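Side-chain contacts in oxidoreductase (PDB 3KA7), which binds flavin-adenine dinucleotide and probably carries out redox chemistry as a member of the flavin-containing amine oxidoreductase family: residues G63-A66 against C67-E71; D168-V172 against E173-E177; S344-E347 against M348-D352. One frame throughout, in Å; residues are numbered along the deposited sequence.

Interaction 1: G63-A66 against C67-E71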
ATOM      1  N   GLY A  63      12.602  -1.567  -6.451  1.00 14.47           N
ATOM      2  CA  GLY A  63      12.411  -0.856  -5.181  1.00 14.45           C
ATOM      3  C   GLY A  63      12.806  -1.650  -3.955  1.00 14.28           C
ATOM      4  O   GLY A  63      13.321  -2.754  -4.073  1.00 14.04           O
ATOM      5  N   PRO A  64      12.554  -1.087  -2.760  1.00 14.43           N
ATOM      6  CA  PRO A  64      12.948  -1.721  -1.501  1.00 13.85           C
ATOM      7  C   PRO A  64      12.394  -3.133  -1.324  1.00 13.52           C
ATOM      8  O   PRO A  64      13.086  -3.980  -0.766  1.00 13.50           O
ATOM      9  CB  PRO A  64      12.357  -0.796  -0.442  1.00 13.94           C
ATOM     10  CG  PRO A  64      12.333   0.552  -1.105  1.00 14.77           C
ATOM     11  CD  PRO A  64      11.976   0.252  -2.547  1.00 14.67           C
ATOM     12  N   LEU A  65      11.169  -3.390  -1.777  1.00 12.56           N
ATOM     13  CA  LEU A  65      10.604  -4.738  -1.630  1.00 13.16           C
ATOM     14  C   LEU A  65      11.342  -5.734  -2.523  1.00 13.12           C
ATOM     15  O   LEU A  65      11.767  -6.803  -2.065  1.00 12.04           O
ATOM     16  CB  LEU A  65       9.104  -4.761  -1.915  1.00 13.37           C
ATOM     17  CG  LEU A  65       8.464  -6.140  -1.707  1.00 14.51           C
ATOM     18  CD1 LEU A  65       8.674  -6.598  -0.271  1.00 16.03           C
ATOM     19  CD2 LEU A  65       6.999  -6.105  -2.013  1.00 17.04           C
ATOM     20  N   ALA A  66      11.514  -5.372  -3.793  1.00 13.45           N
ATOM     21  CA  ALA A  66      12.219  -6.237  -4.728  1.00 14.16           C
ATOM     22  C   ALA A  66      13.624  -6.490  -4.223  1.00 14.77           C
ATOM     23  O   ALA A  66      14.142  -7.611  -4.320  1.00 14.74           O
ATOM     24  CB  ALA A  66      12.252  -5.622  -6.132  1.00 14.63           C
ATOM     25  N   CYS A  67      14.246  -5.454  -3.670  1.00 14.76           N
ATOM     26  CA  CYS A  67      15.594  -5.597  -3.127  1.00 16.42           C
ATOM     27  C   CYS A  67      15.631  -6.531  -1.918  1.00 15.47           C
ATOM     28  O   CYS A  67      16.509  -7.393  -1.809  1.00 15.36           O
ATOM     29  CB  CYS A  67      16.150  -4.233  -2.748  1.00 16.94           C
ATOM     30  SG  CYS A  67      16.407  -3.196  -4.191  1.00 24.18           S
ATOM     31  N   PHE A  68      14.677  -6.360  -1.005  1.00 14.30           N
ATOM     32  CA  PHE A  68      14.555  -7.264   0.149  1.00 14.13           C
ATOM     33  C   PHE A  68      14.458  -8.722  -0.304  1.00 14.12           C
ATOM     34  O   PHE A  68      15.129  -9.611   0.244  1.00 13.54           O
ATOM     35  CB  PHE A  68      13.308  -6.899   0.964  1.00 13.83           C
ATOM     36  CG  PHE A  68      13.380  -7.308   2.422  1.00 14.03           C
ATOM     37  CD1 PHE A  68      13.483  -6.346   3.425  1.00 14.91           C
ATOM     38  CD2 PHE A  68      13.320  -8.650   2.790  1.00 12.80           C
ATOM     39  CE1 PHE A  68      13.524  -6.717   4.772  1.00 14.33           C
ATOM     40  CE2 PHE A  68      13.368  -9.024   4.132  1.00 13.82           C
ATOM     41  CZ  PHE A  68      13.475  -8.050   5.125  1.00 15.38           C
ATOM     42  N   LEU A  69      13.610  -8.964  -1.302  1.00 13.82           N
ATOM     43  CA  LEU A  69      13.421 -10.307  -1.827  1.00 14.87           C
ATOM     44  C   LEU A  69      14.732 -10.904  -2.353  1.00 15.37           C
ATOM     45  O   LEU A  69      15.029 -12.070  -2.098  1.00 15.57           O
ATOM     46  CB  LEU A  69      12.351 -10.307  -2.917  1.00 14.60           C
ATOM     47  CG  LEU A  69      10.922 -10.022  -2.416  1.00 15.47           C
ATOM     48  CD1 LEU A  69       9.909  -9.890  -3.565  1.00 14.84           C
ATOM     49  CD2 LEU A  69      10.488 -11.113  -1.468  1.00 16.17           C
ATOM     50  N   LYS A  70      15.509 -10.118  -3.093  1.00 15.80           N
ATOM     51  CA  LYS A  70      16.832 -10.596  -3.520  1.00 16.88           C
ATOM     52  C   LYS A  70      17.780 -10.830  -2.333  1.00 17.32           C
ATOM     53  O   LYS A  70      18.569 -11.785  -2.333  1.00 17.49           O
ATOM     54  CB  LYS A  70      17.468  -9.624  -4.517  1.00 17.68           C
ATOM     55  CG  LYS A  70      16.751  -9.546  -5.853  1.00 19.58           C
ATOM     56  CD  LYS A  70      17.557  -8.696  -6.845  1.00 22.97           C
ATOM     57  CE  LYS A  70      16.905  -8.671  -8.222  1.00 25.41           C
ATOM     58  NZ  LYS A  70      17.625  -7.726  -9.137  1.00 27.06           N
ATOM     59  N   GLU A  71      17.713  -9.969  -1.323  1.00 17.04           N
ATOM     60  CA  GLU A  71      18.579 -10.117  -0.150  1.00 17.86           C
ATOM     61  C   GLU A  71      18.350 -11.408   0.634  1.00 17.24           C
ATOM     62  O   GLU A  71      19.294 -11.968   1.218  1.00 17.11           O
ATOM     63  CB  GLU A  71      18.440  -8.911   0.767  1.00 18.40           C
ATOM     64  CG  GLU A  71      19.040  -7.646   0.155  1.00 21.66           C
ATOM     65  CD  GLU A  71      18.871  -6.418   1.030  1.00 25.86           C
ATOM     66  OE1 GLU A  71      17.895  -6.349   1.814  1.00 28.87           O
ATOM     67  OE2 GLU A  71      19.713  -5.506   0.924  1.00 29.03           O
TER
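Leu65 and Leu69 meet one turn apart on the helix 64-71, and four backbone hydrogen bonds tie 63-66 to 67-71. Gly63 is the N-cap, and its O accepts the amide of Cys67, with N 2.9 Å from that O. Phe68 N then bonds to Pro64 O, Leu69 N to Leu65 O and Lys70 N to Ala66 O. This is the i to i+4 ladder of an alpha helix, and it starts at the cap residue itself. Pro64 suits the first helical turn, where its missing N-H costs no bond of the ladder.

Around the carbonyls, side chains pack closely. Cys67 SG lies beside its own backbone N (chi1 -66°), which turns it back to 3.1 Å from Gly63 O. Leu69 CG sits 3.3 Å from Leu65 O. Lys70 lays its CG 3.6 Å from Ala66 O before the extended chain runs on.

The apolar contact is modest: Leu65 CG is 4.4 Å from Leu69 CD1. The Phe68 ring leads away from 63-66, to Val416 and Met417.

Leu65, Phe68 and Pro64 face helix 408-421. Leu65 lies on Val409, an FAD-binding residue, and its N hydrogen-bonds to Glu410 OE1. Leu65 and Phe68 also touch Leu14 of helix 10-21, while Leu69 packs on Ala74 and Val76 in the following loop.

Interaction 2: D168-V172 against E173-E177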
ATOM      1  N   ASP A 168      -4.662  17.489  -0.252  1.00 13.62           N
ATOM      2  CA  ASP A 168      -4.629  18.462   0.841  1.00 14.71           C
ATOM      3  C   ASP A 168      -4.380  17.778   2.193  1.00 15.04           C
ATOM      4  O   ASP A 168      -4.403  18.430   3.234  1.00 14.83           O
ATOM      5  CB  ASP A 168      -5.890  19.354   0.861  1.00 15.71           C
ATOM      6  CG  ASP A 168      -7.160  18.600   1.250  1.00 18.39           C
ATOM      7  OD1 ASP A 168      -7.118  17.365   1.421  1.00 21.21           O
ATOM      8  OD2 ASP A 168      -8.221  19.267   1.400  1.00 22.07           O
ATOM      9  N   GLU A 169      -4.128  16.466   2.157  1.00 15.18           N
ATOM     10  CA  GLU A 169      -3.971  15.658   3.368  1.00 16.06           C
ATOM     11  C   GLU A 169      -2.609  14.989   3.440  1.00 15.91           C
ATOM     12  O   GLU A 169      -2.389  14.128   4.298  1.00 16.27           O
ATOM     13  CB  GLU A 169      -4.993  14.517   3.421  1.00 17.08           C
ATOM     14  CG  GLU A 169      -6.436  14.888   3.224  1.00 21.06           C
ATOM     15  CD  GLU A 169      -7.343  13.722   3.552  1.00 24.98           C
ATOM     16  OE1 GLU A 169      -7.181  12.635   2.942  1.00 22.55           O
ATOM     17  OE2 GLU A 169      -8.218  13.894   4.438  1.00 28.83           O
ATOM     18  N   VAL A 170      -1.722  15.317   2.510  1.00 14.59           N
ATOM     19  CA  VAL A 170      -0.386  14.738   2.535  1.00 13.76           C
ATOM     20  C   VAL A 170       0.642  15.857   2.522  1.00 12.68           C
ATOM     21  O   VAL A 170       0.546  16.791   1.716  1.00 11.57           O
ATOM     22  CB  VAL A 170      -0.146  13.793   1.354  1.00 14.54           C
ATOM     23  CG1 VAL A 170      -0.155  14.570   0.071  1.00 14.13           C
ATOM     24  CG2 VAL A 170       1.178  13.002   1.533  1.00 14.18           C
ATOM     25  N   PRO A 171       1.637  15.768   3.414  1.00 12.15           N
ATOM     26  CA  PRO A 171       2.661  16.808   3.461  1.00 11.95           C
ATOM     27  C   PRO A 171       3.445  16.837   2.148  1.00 11.46           C
ATOM     28  O   PRO A 171       3.786  15.782   1.613  1.00 11.22           O
ATOM     29  CB  PRO A 171       3.567  16.363   4.616  1.00 11.97           C
ATOM     30  CG  PRO A 171       2.758  15.367   5.399  1.00 12.70           C
ATOM     31  CD  PRO A 171       1.859  14.708   4.413  1.00 12.16           C
ATOM     32  N   VAL A 172       3.724  18.035   1.644  1.00 10.96           N
ATOM     33  CA  VAL A 172       4.409  18.180   0.364  1.00 10.67           C
ATOM     34  C   VAL A 172       5.770  17.498   0.411  1.00 10.88           C
ATOM     35  O   VAL A 172       6.186  16.863  -0.562  1.00 10.58           O
ATOM     36  CB  VAL A 172       4.533  19.665  -0.075  1.00 11.01           C
ATOM     37  CG1 VAL A 172       5.431  20.459   0.890  1.00  9.53           C
ATOM     38  CG2 VAL A 172       5.047  19.773  -1.509  1.00 11.16           C
ATOM     39  N   GLU A 173       6.466  17.597   1.545  1.00 11.03           N
ATOM     40  CA  GLU A 173       7.782  16.960   1.645  1.00 11.32           C
ATOM     41  C   GLU A 173       7.724  15.430   1.503  1.00 11.28           C
ATOM     42  O   GLU A 173       8.673  14.811   1.021  1.00 11.10           O
ATOM     43  CB  GLU A 173       8.498  17.367   2.940  1.00 11.82           C
ATOM     44  CG  GLU A 173       7.783  16.923   4.199  1.00 14.32           C
ATOM     45  CD  GLU A 173       6.851  17.988   4.776  1.00 17.44           C
ATOM     46  OE1 GLU A 173       6.640  17.970   6.013  1.00 20.58           O
ATOM     47  OE2 GLU A 173       6.320  18.831   4.022  1.00 17.33           O
ATOM     48  N   GLU A 174       6.628  14.815   1.935  1.00 10.78           N
ATOM     49  CA  GLU A 174       6.478  13.370   1.774  1.00 11.44           C
ATOM     50  C   GLU A 174       6.391  13.054   0.286  1.00 11.05           C
ATOM     51  O   GLU A 174       6.976  12.076  -0.189  1.00 10.62           O
ATOM     52  CB  GLU A 174       5.222  12.878   2.509  1.00 11.79           C
ATOM     53  CG  GLU A 174       4.957  11.372   2.425  1.00 14.03           C
ATOM     54  CD  GLU A 174       5.905  10.552   3.295  1.00 18.32           C
ATOM     55  OE1 GLU A 174       6.591  11.151   4.159  1.00 19.85           O
ATOM     56  OE2 GLU A 174       5.947   9.306   3.125  1.00 19.26           O
ATOM     57  N   VAL A 175       5.632  13.873  -0.443  1.00 10.17           N
ATOM     58  CA  VAL A 175       5.429  13.637  -1.861  1.00  9.58           C
ATOM     59  C   VAL A 175       6.736  13.781  -2.615  1.00  9.79           C
ATOM     60  O   VAL A 175       7.027  13.012  -3.534  1.00  9.67           O
ATOM     61  CB  VAL A 175       4.383  14.585  -2.458  1.00  9.95           C
ATOM     62  CG1 VAL A 175       4.252  14.345  -3.980  1.00 10.10           C
ATOM     63  CG2 VAL A 175       3.049  14.376  -1.769  1.00  9.08           C
ATOM     64  N   PHE A 176       7.549  14.759  -2.235  1.00  9.49           N
ATOM     65  CA  PHE A 176       8.845  14.884  -2.913  1.00  9.50           C
ATOM     66  C   PHE A 176       9.843  13.753  -2.593  1.00  9.52           C
ATOM     67  O   PHE A 176      10.645  13.396  -3.445  1.00  9.95           O
ATOM     68  CB  PHE A 176       9.434  16.298  -2.776  1.00  9.74           C
ATOM     69  CG  PHE A 176       8.809  17.271  -3.723  1.00 10.52           C
ATOM     70  CD1 PHE A 176       9.222  17.335  -5.046  1.00 10.03           C
ATOM     71  CD2 PHE A 176       7.744  18.060  -3.321  1.00 12.04           C
ATOM     72  CE1 PHE A 176       8.614  18.194  -5.934  1.00 10.57           C
ATOM     73  CE2 PHE A 176       7.123  18.931  -4.213  1.00 14.09           C
ATOM     74  CZ  PHE A 176       7.566  18.992  -5.528  1.00 12.76           C
ATOM     75  N   GLU A 177       9.770  13.169  -1.394  1.00  9.58           N
ATOM     76  CA  GLU A 177      10.541  11.945  -1.095  1.00  9.73           C
ATOM     77  C   GLU A 177      10.057  10.764  -1.946  1.00  9.93           C
ATOM     78  O   GLU A 177      10.863   9.991  -2.467  1.00  9.92           O
ATOM     79  CB  GLU A 177      10.488  11.598   0.409  1.00 10.40           C
ATOM     80  CG  GLU A 177      11.362  10.388   0.821  1.00 12.40           C
ATOM     81  CD  GLU A 177      12.868  10.652   0.722  1.00 16.55           C
ATOM     82  OE1 GLU A 177      13.272  11.842   0.691  1.00 16.57           O
ATOM     83  OE2 GLU A 177      13.647   9.666   0.700  1.00 17.01           O
TER
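Pro171 O faces the amides of Glu174 and Val175 where the chain passes from an extended loop into the helix 172-185. Pro171 is the N-cap, with psi at 138°, and Val172 has already turned helical. Pro171 O receives two weak hydrogen bonds, from Glu174 N at 3.0 Å and from Val175 N at 3.4 Å. The first i to i+4 bond of full strength is Phe176 N to Val172 O, 3.0 Å. This is a helix N-terminus with a proline cap, whose ring cannot offer the side-chain acceptor of a serine or aspartate.

Val172 CG2, placed anti to the backbone N, meets the Phe176 ring at its edge, in plane, 3.5 Å from CE2. An alanine here is likely to leave that ring edge without its methyl neighbour and open a gap beside Trp141, which packs on Val172 and meets Phe176 edge-to-face. Val170 CG1 presses on Val175 CG2 at 3.7 Å, their side chains crossing at about a right angle; Leu138 touches Val170 and Val175. Glu173 bends back at chi2 (-94°), bringing its CD to 3.7 Å from Pro171 CB, and its OE2 accepts a hydrogen bond from Gly135 N. Glu174 OE2 accepts one from Gly405 N.

Interaction 3: S344-E347 against M348-D352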
ATOM      1  N   SER A 344     -23.386   4.899  -0.434  1.00 16.71           N
ATOM      2  CA  SER A 344     -23.451   5.981  -1.409  1.00 16.49           C
ATOM      3  C   SER A 344     -22.108   6.213  -2.103  1.00 15.23           C
ATOM      4  O   SER A 344     -22.067   6.587  -3.275  1.00 14.41           O
ATOM      5  CB  SER A 344     -23.983   7.271  -0.786  1.00 17.15           C
ATOM      6  OG  SER A 344     -23.182   7.682   0.291  1.00 21.47           O
ATOM      7  N   GLU A 345     -21.014   5.982  -1.381  1.00 13.75           N
ATOM      8  CA  GLU A 345     -19.677   6.061  -1.988  1.00 13.05           C
ATOM      9  C   GLU A 345     -19.548   5.062  -3.141  1.00 12.82           C
ATOM     10  O   GLU A 345     -19.063   5.392  -4.216  1.00 11.78           O
ATOM     11  CB  GLU A 345     -18.588   5.821  -0.940  1.00 13.38           C
ATOM     12  CG  GLU A 345     -18.558   6.878   0.167  1.00 13.34           C
ATOM     13  CD  GLU A 345     -18.047   8.227  -0.317  1.00 15.43           C
ATOM     14  OE1 GLU A 345     -16.874   8.308  -0.736  1.00 13.66           O
ATOM     15  OE2 GLU A 345     -18.813   9.220  -0.267  1.00 15.80           O
ATOM     16  N   ILE A 346     -19.990   3.838  -2.898  1.00 13.21           N
ATOM     17  CA  ILE A 346     -19.965   2.795  -3.910  1.00 14.34           C
ATOM     18  C   ILE A 346     -20.816   3.189  -5.115  1.00 14.64           C
ATOM     19  O   ILE A 346     -20.401   3.034  -6.274  1.00 15.04           O
ATOM     20  CB  ILE A 346     -20.453   1.453  -3.324  1.00 14.24           C
ATOM     21  CG1 ILE A 346     -19.433   0.924  -2.324  1.00 14.87           C
ATOM     22  CG2 ILE A 346     -20.678   0.439  -4.431  1.00 15.41           C
ATOM     23  CD1 ILE A 346     -19.962  -0.193  -1.445  1.00 14.78           C
ATOM     24  N   GLU A 347     -22.002   3.726  -4.847  1.00 15.57           N
ATOM     25  CA  GLU A 347     -22.887   4.163  -5.923  1.00 16.43           C
ATOM     26  C   GLU A 347     -22.162   5.142  -6.841  1.00 15.93           C
ATOM     27  O   GLU A 347     -22.296   5.079  -8.059  1.00 15.23           O
ATOM     28  CB  GLU A 347     -24.138   4.845  -5.363  1.00 17.44           C
ATOM     29  CG  GLU A 347     -25.083   3.947  -4.581  1.00 22.19           C
ATOM     30  CD  GLU A 347     -26.137   4.750  -3.805  1.00 27.54           C
ATOM     31  OE1 GLU A 347     -26.584   5.805  -4.312  1.00 30.18           O
ATOM     32  OE2 GLU A 347     -26.515   4.335  -2.687  1.00 30.78           O
HETATM   33  N   MSE A 348     -21.404   6.060  -6.250  1.00 14.98           N
HETATM   34  CA  MSE A 348     -20.716   7.065  -7.043  1.00 15.07           C
HETATM   35  C   MSE A 348     -19.630   6.441  -7.903  1.00 14.20           C
HETATM   36  O   MSE A 348     -19.427   6.849  -9.052  1.00 14.27           O
HETATM   37  CB  MSE A 348     -20.131   8.138  -6.133  1.00 15.23           C
HETATM   38  CG  MSE A 348     -21.165   9.113  -5.650  1.00 19.20           C
HETATM   39 SE   MSE A 348     -20.322  10.298  -4.370  1.00 27.69          SE
HETATM   40  CE  MSE A 348     -21.226   9.703  -2.757  1.00 27.62           C
ATOM     41  N   GLY A 349     -18.930   5.455  -7.350  1.00 13.64           N
ATOM     42  CA  GLY A 349     -17.895   4.747  -8.100  1.00 13.09           C
ATOM     43  C   GLY A 349     -18.496   4.027  -9.300  1.00 13.41           C
ATOM     44  O   GLY A 349     -17.935   4.025 -10.398  1.00 12.72           O
ATOM     45  N   LEU A 350     -19.644   3.407  -9.076  1.00 13.74           N
ATOM     46  CA  LEU A 350     -20.347   2.686 -10.139  1.00 15.14           C
ATOM     47  C   LEU A 350     -20.773   3.608 -11.275  1.00 15.40           C
ATOM     48  O   LEU A 350     -20.722   3.221 -12.460  1.00 16.54           O
ATOM     49  CB  LEU A 350     -21.544   1.940  -9.558  1.00 15.04           C
ATOM     50  CG  LEU A 350     -21.164   0.756  -8.672  1.00 16.10           C
ATOM     51  CD1 LEU A 350     -22.412   0.078  -8.138  1.00 16.46           C
ATOM     52  CD2 LEU A 350     -20.327  -0.236  -9.450  1.00 16.73           C
ATOM     53  N   GLU A 351     -21.174   4.829 -10.924  1.00 15.67           N
ATOM     54  CA  GLU A 351     -21.505   5.852 -11.913  1.00 16.16           C
ATOM     55  C   GLU A 351     -20.260   6.242 -12.697  1.00 15.25           C
ATOM     56  O   GLU A 351     -20.321   6.438 -13.918  1.00 14.66           O
ATOM     57  CB  GLU A 351     -22.069   7.105 -11.240  1.00 16.69           C
ATOM     58  CG  GLU A 351     -23.353   6.856 -10.478  1.00 21.74           C
ATOM     59  CD  GLU A 351     -24.320   6.022 -11.274  1.00 27.70           C
ATOM     60  OE1 GLU A 351     -24.765   6.491 -12.345  1.00 30.85           O
ATOM     61  OE2 GLU A 351     -24.625   4.887 -10.840  1.00 31.63           O
ATOM     62  N   ASP A 352     -19.129   6.361 -11.991  1.00 14.03           N
ATOM     63  CA  ASP A 352     -17.861   6.720 -12.640  1.00 13.76           C
ATOM     64  C   ASP A 352     -17.477   5.736 -13.738  1.00 13.82           C
ATOM     65  O   ASP A 352     -16.924   6.146 -14.757  1.00 13.24           O
ATOM     66  CB  ASP A 352     -16.690   6.769 -11.641  1.00 13.36           C
ATOM     67  CG  ASP A 352     -16.699   8.014 -10.768  1.00 13.16           C
ATOM     68  OD1 ASP A 352     -17.306   9.036 -11.160  1.00 12.41           O
ATOM     69  OD2 ASP A 352     -16.071   7.957  -9.685  1.00 11.06           O
TER
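Met348, a selenomethionine, curls its CE back over the preceding turn of helix 342-356, where it meets Ser344 and Glu345. Four backbone hydrogen bonds underlie the contact: Met348 N to Ser344 O, Gly349 N to Glu345 O and Glu351 N to Glu347 O, each 3.1 Å, and Leu350 N to Ile346 O, 2.9 Å.

Among the packing contacts, CE of Met348 lies 3.3 Å from Ser344 O and 3.5 Å from Glu345 OE2. The bend at chi3 (-111°) brings it there. Ile346 and Leu350 lie side by side and point the same way, with CG2 of Ile346 4.1 Å from CD1 of Leu350. Glu351 CG comes to 3.2 Å from Glu347 O.

Two polar ends have partners outside the two segments. Glu345 OE2 forms a salt bridge with Arg306 NH1, and Ser344 OG hydrogen-bonds to Asn341 O. Arg306 also packs on Met348, so one arginine serves both side chains.

The helix lies against the mixed sheet: Ile346 packs on Ile282 of strand 280-288 and Ile367 of strand 362-370, and Leu350 packs on Val364.

How the interactions relate
All three contacts are local, within single helices or at a helix start, and none touches another. Interactions 1 and 2 are the closest pair, with nearest atoms about 9 Å apart and centres about 24 Å apart. Interactions 1 and 3 lie on opposite sides of the chain's centre, about 37 Å between centres. Interaction 2 comes within about 11 Å of interaction 3 at the nearest atoms. Their relation to the cofactor differs. The side chain of Leu65 in interaction 1 is about 6 Å from the bound FAD. The side chain of Glu174 in interaction 2 is about 13 Å from the FAD. For Ile346 in interaction 3 it is about 12 Å.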